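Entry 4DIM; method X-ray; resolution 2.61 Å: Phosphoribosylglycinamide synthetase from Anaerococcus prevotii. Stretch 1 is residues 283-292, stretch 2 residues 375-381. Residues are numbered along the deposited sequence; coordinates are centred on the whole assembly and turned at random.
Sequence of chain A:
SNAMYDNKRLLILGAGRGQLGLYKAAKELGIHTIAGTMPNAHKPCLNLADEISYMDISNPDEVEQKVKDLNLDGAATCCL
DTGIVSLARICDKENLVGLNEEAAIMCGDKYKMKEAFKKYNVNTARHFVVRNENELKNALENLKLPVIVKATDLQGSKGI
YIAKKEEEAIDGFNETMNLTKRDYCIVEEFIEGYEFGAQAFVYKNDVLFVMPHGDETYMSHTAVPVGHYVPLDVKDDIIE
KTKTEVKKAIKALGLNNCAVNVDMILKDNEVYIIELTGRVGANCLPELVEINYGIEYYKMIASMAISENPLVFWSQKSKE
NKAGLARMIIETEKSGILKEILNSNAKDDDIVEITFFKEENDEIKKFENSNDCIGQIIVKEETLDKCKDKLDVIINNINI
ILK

Stretch 1 283-292: NCLPELVEIN
Stretch 2 (375-381) GQIIVKE

Packing of a helix (285-292, in stretch 1, 283-292) along a strand (stretch 2, 375-381) in phosphoribosylglycinamide synthetase. The two run nearly parallel, N-to-C directions 15° apart (signed crossing angle -15°), with axes 9.6 Å apart at closest approach. In stretch 1, Asn283 (phi/psi 60/46) and Cys284 (72/15) both have positive phi; Cys284 is the N-cap, and the helix runs from Leu285 through Asn292 and beyond, with phi/psi from -57/-53 to -75/-27. Its i to i+4 ladder starts at Leu288 N to Cys284 O (3.0 Å) and ends at Asn292 N to Leu288 O (3.0 Å). The register is set by CA to CA distances of 7.8 Å for Cys284 and Ile378 and 6.7 Å for Ile291 and Lys380. No hydrogen bond crosses the interface, which buries 308 Å² summed over both sides and rests mainly on apolar contact.

Gly375 (-180/-159) opens the strand out of reach of the helix. Gln376 (-156/151; chi1 69°, p; chi2 -167°, t) points toward it, bringing OE1 to 3.4 Å from SG of Cys284 (chi1 -52°, m), a close polar approach; its NE2 is hydrogen-bonded elsewhere in the structure. Ile377 (-126/135; m, t) points away, in keeping with the alternation of side chains along a strand. Ile378 (-130/128; chi1 -44°, m; chi2 170°, t) turns back toward the helix and is the centre of the contact, with the largest covered area of any residue here. CD1 of Ile378 lies 3.7 Å from SG of Cys284 and 3.8 Å from CB of Glu287 (chi1 -72°, m; chi2 75°, p), so it meets the aliphatic root of the acid while Glu287 OE2 is hydrogen-bonded elsewhere. CG2 of Ile378, on the other branch, lies 3.6 Å from CD1 of Ile291 (chi1 -74°, m; chi2 161°, t). Cys284, Glu287 and Ile291 all point toward the strand, and Ile378 thus touches three residues spread over two helical turns.

Val379 (-129/157; chi1 -56°, m) points away and offers backbone instead: its O is 3.8 Å from CD1 of Ile291, a van der Waals contact. Lys380 (-135/148; p, t, t, p) starts toward the helix, its CB 3.8 Å from CG2 of Ile291, but its end leads away and NZ is hydrogen-bonded elsewhere in the structure; only the base of the chain packs here. Glu381 (-172/173; chi1 -172°, t) points away and closes the strand without touching the helix.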

# COMPACT_ATOMS: atom_id res chain seq x y z
N ASN A 283 4.86 -4.76 0.88
CA ASN A 283 6.30 -4.76 0.69
C ASN A 283 7.08 -4.37 1.90
O ASN A 283 8.00 -3.56 1.82
CB ASN A 283 6.64 -3.82 -0.48
CG ASN A 283 5.81 -4.10 -1.70
OD1 ASN A 283 5.18 -3.19 -2.26
ND2 ASN A 283 5.76 -5.35 -2.10
N CYS A 284 6.70 -4.97 3.04
CA CYS A 284 7.31 -4.82 4.36
C CYS A 284 7.04 -3.48 5.01
O CYS A 284 7.62 -3.19 6.06
CB CYS A 284 8.80 -5.12 4.31
SG CYS A 284 9.16 -6.72 3.53
N LEU A 285 6.08 -2.71 4.52
CA LEU A 285 5.77 -1.47 5.22
C LEU A 285 5.23 -1.71 6.65
O LEU A 285 5.63 -0.97 7.53
CB LEU A 285 4.85 -0.58 4.42
CG LEU A 285 5.56 0.05 3.21
CD1 LEU A 285 4.60 0.53 2.17
CD2 LEU A 285 6.39 1.27 3.62
N PRO A 286 4.46 -2.76 7.00
CA PRO A 286 4.07 -2.92 8.42
C PRO A 286 5.27 -3.24 9.32
O PRO A 286 5.34 -2.80 10.45
CB PRO A 286 3.08 -4.08 8.39
CG PRO A 286 2.74 -4.28 6.95
CD PRO A 286 3.87 -3.80 6.15
N GLU A 287 6.23 -3.95 8.76
CA GLU A 287 7.49 -4.27 9.41
C GLU A 287 8.30 -2.98 9.62
O GLU A 287 8.91 -2.84 10.67
CB GLU A 287 8.29 -5.30 8.57
CG GLU A 287 7.72 -6.71 8.61
CD GLU A 287 6.47 -7.05 7.82
OE1 GLU A 287 6.09 -6.25 6.94
OE2 GLU A 287 5.88 -8.13 8.06
N LEU A 288 8.27 -2.00 8.69
CA LEU A 288 8.95 -0.72 8.91
C LEU A 288 8.23 0.19 9.90
O LEU A 288 8.90 0.97 10.61
CB LEU A 288 9.19 0.03 7.61
CG LEU A 288 10.13 -0.65 6.60
CD1 LEU A 288 10.13 0.08 5.37
CD2 LEU A 288 11.54 -0.78 7.11
N VAL A 289 6.89 0.05 10.02
CA VAL A 289 6.13 0.76 11.07
C VAL A 289 6.59 0.20 12.42
O VAL A 289 6.83 0.96 13.36
CB VAL A 289 4.59 0.65 10.93
CG1 VAL A 289 3.90 1.44 12.01
CG2 VAL A 289 4.10 1.16 9.59
N GLU A 290 6.70 -1.13 12.50
CA GLU A 290 7.12 -1.83 13.73
C GLU A 290 8.53 -1.39 14.15
O GLU A 290 8.70 -0.95 15.27
CB GLU A 290 7.04 -3.37 13.55
CG GLU A 290 5.60 -3.89 13.57
CD GLU A 290 5.32 -5.37 13.39
OE1 GLU A 290 6.12 -6.08 12.74
OE2 GLU A 290 4.21 -5.79 13.80
N ILE A 291 9.49 -1.40 13.21
CA ILE A 291 10.88 -0.93 13.46
C ILE A 291 10.90 0.55 13.96
O ILE A 291 11.52 0.85 14.97
CB ILE A 291 11.75 -1.08 12.16
CG1 ILE A 291 12.12 -2.54 11.89
CG2 ILE A 291 12.99 -0.23 12.21
CD1 ILE A 291 12.55 -2.87 10.45
N ASN A 292 10.25 1.45 13.21
CA ASN A 292 10.23 2.88 13.48
C ASN A 292 9.62 3.28 14.79
O ASN A 292 10.14 4.20 15.40
CB ASN A 292 9.51 3.59 12.39
CG ASN A 292 9.51 5.06 12.45
OD1 ASN A 292 8.52 5.63 12.85
ND2 ASN A 292 10.62 5.68 12.05
N GLY A 375 13.01 -13.15 -2.89
CA GLY A 375 12.83 -13.06 -1.45
C GLY A 375 12.82 -11.63 -0.99
O GLY A 375 12.59 -10.72 -1.79
N GLN A 376 13.09 -11.44 0.30
CA GLN A 376 13.15 -10.11 0.89
C GLN A 376 14.01 -10.10 2.13
O GLN A 376 14.12 -11.11 2.83
CB GLN A 376 11.76 -9.58 1.25
CG GLN A 376 11.08 -10.32 2.39
CD GLN A 376 9.63 -9.99 2.49
OE1 GLN A 376 8.99 -9.52 1.56
NE2 GLN A 376 9.04 -10.31 3.59
N ILE A 377 14.60 -8.93 2.38
CA ILE A 377 15.51 -8.64 3.48
C ILE A 377 14.99 -7.44 4.23
O ILE A 377 14.70 -6.42 3.62
CB ILE A 377 16.94 -8.34 2.95
CG1 ILE A 377 17.53 -9.54 2.14
CG2 ILE A 377 17.88 -7.94 4.11
CD1 ILE A 377 18.68 -9.15 1.29
N ILE A 378 14.99 -7.53 5.57
CA ILE A 378 14.65 -6.41 6.42
C ILE A 378 15.75 -6.25 7.47
O ILE A 378 16.09 -7.19 8.18
CB ILE A 378 13.26 -6.49 7.08
CG1 ILE A 378 12.21 -6.93 6.10
CG2 ILE A 378 12.91 -5.09 7.68
CD1 ILE A 378 10.95 -7.22 6.72
N VAL A 379 16.27 -5.03 7.57
CA VAL A 379 17.27 -4.64 8.56
C VAL A 379 16.80 -3.37 9.28
O VAL A 379 15.92 -2.65 8.78
CB VAL A 379 18.66 -4.46 7.96
CG1 VAL A 379 19.09 -5.74 7.24
CG2 VAL A 379 18.71 -3.26 7.02
N LYS A 380 17.35 -3.18 10.50
CA LYS A 380 17.15 -2.05 11.39
C LYS A 380 18.52 -1.63 11.93
O LYS A 380 19.37 -2.50 12.11
CB LYS A 380 16.15 -2.38 12.55
CG LYS A 380 16.60 -3.49 13.52
CD LYS A 380 15.58 -3.65 14.64
CE LYS A 380 15.79 -4.81 15.57
NZ LYS A 380 17.13 -4.82 16.24
N GLU A 381 18.75 -0.34 12.21
CA GLU A 381 20.05 0.18 12.71
C GLU A 381 19.87 1.68 13.12
O GLU A 381 18.78 2.19 12.95
CB GLU A 381 21.11 -0.02 11.59
CG GLU A 381 22.56 0.26 11.93
CD GLU A 381 23.23 -0.22 13.20
OE1 GLU A 381 24.02 -1.18 13.12
OE2 GLU A 381 23.16 0.54 14.20